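Local coordinates for protein AmbC (Sorangium cellulosum, PDB 5O15) that acts as a bifunctional dehydratase-cyclase domain in ambruticin biosynthesis, probably dehydrating a polyketide intermediate and then closing it into a heterocycle, at residues L40-H45 with L89-R94; G113-S118 with H131-L136. One frame throughout, in Å; residues are numbered along the deposited sequence.

Contact 1 (L40-H45 with L89-R94); sequences LSTVEH and LALPAR
Thr42 makes the polar side-chain contact with the 89-94 loop. Its OG1 is 2.9 Å from Pro92 O. Gly95 O, just beyond the loop, is also within reach of the same hydroxyl, and its single proton can serve one of these carbonyls at a time. Thr42 OG1 stands between its own backbone N and carbonyl carbon (chi1 66°), a rotamer that turns the oxygen to the loop backbone and leaves CG2 beside the backbone N. A water adds a second polar link. It donates to Thr42 O at 2.7 Å and, over a longer 3.2 Å, to Ala93 O.

The apolar contacts are few. Thr42 CG2 lies 3.9 Å from Pro92 CD and 4.0 Å from Leu91 CD2. The methyl therefore rests against the proline ring and the end of one leucine branch. Further toward the surface, Val43 CG2 meets the aliphatic part of Arg94, 3.8 Å from its CG.

The turn that presents Thr42 is held from within. Ser41 OG accepts a nearly straight bond from Glu44 N at 3.1 Å (168°), and a weak one from Val43 N. Ser41 O takes the backbone N of His45 at 2.9 Å. Together the side-chain and backbone oxygens of Ser41 tie down the first turn after strand 34-41, which is an ST motif. Backbone bonds of Leu40 with Val97 and of Thr42 with Gly95 carry the pairing with strand 96-103 to its very start. The arrangement is a surface contact of the first hotdog sheet, where strand 34-41 ends and the loop leads into the start of its neighbour, strand 96-103.

Contact 2 (G113-S118 with H131-L136); sequences GFAVHS and HARGVL
Val116 O is gripped by two successive backbone N-H groups. His131 N gives a short, nearly straight bond of 2.8 Å (168°). Ala132 N gives a weak one of 3.4 Å. Two residues thus face one, a classic beta bulge in an otherwise regular antiparallel pair. Beside it, Ser118 OG and His131 NE2 are hydrogen-bonded at 2.7 Å, the hydroxyl meeting the ring at its edge. His131 ND1 bonds to Ala87 O, so both ring nitrogens are held.

Toward the other end Phe114 and Gly134 form a hydrogen-bonded pair. Phe114 CG stands between its backbone N and carbonyl carbon (chi1 74°), and the ring lies across the backbone of the partner strand. Gly134 N sits over one ring face, toward the rim, 3.7 Å from Phe114 CZ. Phe114 CE1 is 3.2 Å from Val135 N. A CB on Gly134 would clash with Phe114 CE1. Leu136 CD2 packs on Phe114 CD1 at 3.6 Å. An alanine in place of Phe114 would probably uncover the Gly134 backbone and open a gap between Leu136, Leu83 and Ala68 of helix 61-75.

Phe114, Val116 and Ala132 share one face of the sheet. Ala115 and Arg133 lie on the other, where Arg133 NH1 is 3.6 Å from Ala115 CB. A water accepts from Arg133 NH1 and donates to Phe114 O, while Arg133 NE forms a salt bridge with Glu86.

The chemistry is therefore divided: Phe114, Val116 and Leu136 pack on the hotdog helix 61-75, and Arg133 keeps its charge on the opposite face. Ser118 OG and His131 NE2 satisfy each other inside the fold, while Ala87 O takes up the other ring nitrogen.

Overall arrangement
After strand 24-27 the chain runs along strand 34-41 into contact 1. It then passes through the short pair 52-53 and 56-57, helix 61-75 and strand 79-85 before residues 89-94 return to close this long loop. Strand 96-103 follows, lying between strands 34-41 and 112-120. Contact 2 comes next and closes the short loop of the hairpin of strands 112-120 and 129-137. The two contacts are in series, neither nesting nor crossing, with centres about 20 Å apart. They still touch: Leu89 CA is 3.6 Å from His131 CE1. Contact 1 ties strand 34-41 to the loop before strand 96-103; contact 2 holds a hairpin packed on helix 61-75, all in the first hotdog.

Contact 1 (L40-H45 with L89-R94)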
# COMPACT_ATOMS: atom_id res chain seq x y z
N LEU A 40 8.78 -1.94 14.32
CA LEU A 40 7.66 -2.75 13.84
C LEU A 40 7.83 -4.14 14.42
O LEU A 40 8.72 -4.90 13.99
CB LEU A 40 7.69 -2.76 12.32
CG LEU A 40 6.37 -3.04 11.64
CD1 LEU A 40 6.51 -2.80 10.14
CD2 LEU A 40 5.92 -4.45 11.93
N SER A 41 7.01 -4.48 15.41
CA SER A 41 7.02 -5.80 16.02
C SER A 41 5.98 -6.71 15.38
O SER A 41 4.81 -6.32 15.27
CB SER A 41 6.67 -5.69 17.50
OG SER A 41 6.37 -6.96 18.05
N THR A 42 6.40 -7.91 14.98
CA THR A 42 5.46 -8.89 14.43
C THR A 42 4.74 -9.66 15.53
O THR A 42 3.88 -10.49 15.22
CB THR A 42 6.17 -9.86 13.47
OG1 THR A 42 7.12 -10.67 14.19
CG2 THR A 42 6.86 -9.13 12.30
N VAL A 43 5.07 -9.41 16.79
CA VAL A 43 4.24 -9.84 17.90
C VAL A 43 3.08 -8.89 18.10
O VAL A 43 1.92 -9.30 18.19
CB VAL A 43 5.10 -9.96 19.18
CG1 VAL A 43 4.26 -10.47 20.34
CG2 VAL A 43 6.30 -10.88 18.94
N GLU A 44 3.36 -7.58 18.14
CA GLU A 44 2.28 -6.61 18.36
C GLU A 44 1.41 -6.46 17.12
O GLU A 44 0.20 -6.27 17.24
CB GLU A 44 2.87 -5.25 18.74
CG GLU A 44 3.79 -5.26 19.97
CD GLU A 44 4.64 -4.00 20.11
OE1 GLU A 44 4.32 -2.98 19.45
OE2 GLU A 44 5.63 -4.04 20.86
N HIS A 45 2.01 -6.60 15.94
CA HIS A 45 1.33 -6.47 14.66
C HIS A 45 1.42 -7.79 13.91
O HIS A 45 1.94 -7.84 12.79
CB HIS A 45 1.93 -5.32 13.85
CG HIS A 45 1.61 -4.00 14.45
ND1 HIS A 45 0.44 -3.32 14.19
CD2 HIS A 45 2.25 -3.28 15.40
CE1 HIS A 45 0.38 -2.24 14.93
NE2 HIS A 45 1.47 -2.20 15.69
N LEU A 89 10.92 -6.07 2.59
CA LEU A 89 11.26 -6.18 4.00
C LEU A 89 10.78 -7.55 4.45
O LEU A 89 9.57 -7.80 4.58
CB LEU A 89 10.59 -5.05 4.78
CG LEU A 89 11.00 -4.78 6.23
CD1 LEU A 89 10.64 -3.37 6.68
CD2 LEU A 89 10.47 -5.77 7.21
N ALA A 90 11.74 -8.45 4.65
CA ALA A 90 11.45 -9.79 5.15
C ALA A 90 11.06 -9.69 6.61
O ALA A 90 11.70 -8.98 7.38
CB ALA A 90 12.69 -10.67 4.99
N LEU A 91 10.02 -10.38 6.98
CA LEU A 91 9.48 -10.21 8.33
C LEU A 91 9.90 -11.36 9.22
O LEU A 91 9.76 -12.52 8.83
CB LEU A 91 7.96 -10.17 8.28
CG LEU A 91 7.36 -8.90 7.67
CD1 LEU A 91 5.90 -9.10 7.33
CD2 LEU A 91 7.55 -7.70 8.60
N PRO A 92 10.35 -11.09 10.44
CA PRO A 92 10.67 -12.17 11.37
C PRO A 92 9.40 -12.80 11.89
O PRO A 92 8.38 -12.12 12.04
CB PRO A 92 11.40 -11.45 12.50
CG PRO A 92 10.76 -10.11 12.53
CD PRO A 92 10.46 -9.77 11.09
N ALA A 93 9.46 -14.10 12.18
CA ALA A 93 8.27 -14.82 12.62
C ALA A 93 7.82 -14.36 14.00
O ALA A 93 6.61 -14.37 14.28
CB ALA A 93 8.52 -16.33 12.62
N ARG A 94 8.75 -13.95 14.85
CA ARG A 94 8.44 -13.49 16.20
C ARG A 94 9.54 -12.54 16.66
O ARG A 94 10.38 -12.90 17.48
CB ARG A 94 8.29 -14.69 17.15
CG ARG A 94 7.98 -14.30 18.60
CD ARG A 94 7.59 -15.49 19.45
NE ARG A 94 6.37 -16.13 18.96
CZ ARG A 94 5.13 -15.76 19.27
NH1 ARG A 94 4.92 -14.74 20.09
NH2 ARG A 94 4.10 -16.42 18.75
O HOH W 1 4.10 -13.11 15.88

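Contact 2 (G113-S118 with H131-L136)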
# COMPACT_ATOMS: atom_id res chain seq x y z
N GLY A 113 12.86 15.00 -0.98
CA GLY A 113 13.16 13.58 -1.09
C GLY A 113 12.99 12.87 0.23
O GLY A 113 13.03 13.45 1.31
N PHE A 114 12.75 11.55 0.16
CA PHE A 114 12.67 10.75 1.36
C PHE A 114 13.15 9.34 1.06
O PHE A 114 13.21 8.93 -0.10
CB PHE A 114 11.25 10.71 1.95
CG PHE A 114 10.31 9.86 1.16
CD1 PHE A 114 9.59 10.37 0.11
CD2 PHE A 114 10.18 8.51 1.47
CE1 PHE A 114 8.74 9.57 -0.63
CE2 PHE A 114 9.30 7.67 0.72
CZ PHE A 114 8.63 8.21 -0.31
N ALA A 115 13.44 8.58 2.10
CA ALA A 115 13.75 7.16 1.98
C ALA A 115 13.22 6.44 3.22
O ALA A 115 13.10 7.04 4.28
CB ALA A 115 15.24 6.88 1.81
N VAL A 116 12.90 5.15 3.07
CA VAL A 116 12.44 4.30 4.16
C VAL A 116 13.42 3.14 4.28
O VAL A 116 13.70 2.47 3.29
CB VAL A 116 11.04 3.75 3.87
CG1 VAL A 116 10.57 2.88 5.02
CG2 VAL A 116 10.09 4.90 3.60
N HIS A 117 13.88 2.87 5.51
CA HIS A 117 14.90 1.87 5.78
C HIS A 117 14.50 1.03 6.97
O HIS A 117 13.72 1.47 7.82
CB HIS A 117 16.18 2.57 6.20
CG HIS A 117 16.39 3.85 5.49
ND1 HIS A 117 17.20 3.88 4.40
CD2 HIS A 117 15.90 5.11 5.65
CE1 HIS A 117 17.31 5.12 3.96
NE2 HIS A 117 16.51 5.89 4.69
N SER A 118 15.10 -0.15 7.08
CA SER A 118 14.92 -0.95 8.28
C SER A 118 16.21 -1.68 8.62
O SER A 118 17.10 -1.81 7.79
CB SER A 118 13.78 -1.95 8.14
OG SER A 118 14.20 -3.10 7.47
N HIS A 131 14.38 0.31 1.67
CA HIS A 131 13.26 -0.35 1.04
C HIS A 131 12.55 0.49 0.01
O HIS A 131 12.05 -0.06 -0.97
CB HIS A 131 12.26 -0.80 2.11
CG HIS A 131 12.85 -1.75 3.09
ND1 HIS A 131 13.22 -3.02 2.75
CD2 HIS A 131 13.20 -1.59 4.39
CE1 HIS A 131 13.77 -3.62 3.79
NE2 HIS A 131 13.76 -2.77 4.81
N ALA A 132 12.51 1.82 0.19
CA ALA A 132 11.69 2.67 -0.65
C ALA A 132 12.32 4.05 -0.64
O ALA A 132 12.96 4.45 0.33
CB ALA A 132 10.24 2.78 -0.17
N ARG A 133 12.15 4.77 -1.74
CA ARG A 133 12.60 6.13 -1.87
C ARG A 133 11.58 6.90 -2.66
O ARG A 133 10.80 6.33 -3.40
CB ARG A 133 13.92 6.20 -2.67
CG ARG A 133 15.08 5.53 -2.03
CD ARG A 133 16.37 5.70 -2.83
NE ARG A 133 17.46 5.05 -2.09
CZ ARG A 133 18.09 5.62 -1.06
NH1 ARG A 133 17.78 6.86 -0.70
NH2 ARG A 133 19.05 4.96 -0.43
N GLY A 134 11.60 8.21 -2.54
CA GLY A 134 10.70 8.97 -3.35
C GLY A 134 10.76 10.44 -3.05
O GLY A 134 11.78 10.95 -2.56
N VAL A 135 9.67 11.12 -3.33
CA VAL A 135 9.56 12.56 -3.18
C VAL A 135 8.20 12.87 -2.58
O VAL A 135 7.18 12.29 -3.01
CB VAL A 135 9.73 13.27 -4.54
CG1 VAL A 135 9.57 14.76 -4.39
CG2 VAL A 135 11.05 12.90 -5.18
N LEU A 136 8.15 13.74 -1.58
CA LEU A 136 6.95 14.34 -0.99
C LEU A 136 6.67 15.68 -1.65
O LEU A 136 7.62 16.40 -2.01
CB LEU A 136 7.15 14.52 0.51
CG LEU A 136 7.59 13.27 1.28
CD1 LEU A 136 7.86 13.59 2.77
CD2 LEU A 136 6.57 12.13 1.14
O HOH W 2 15.86 9.06 -1.43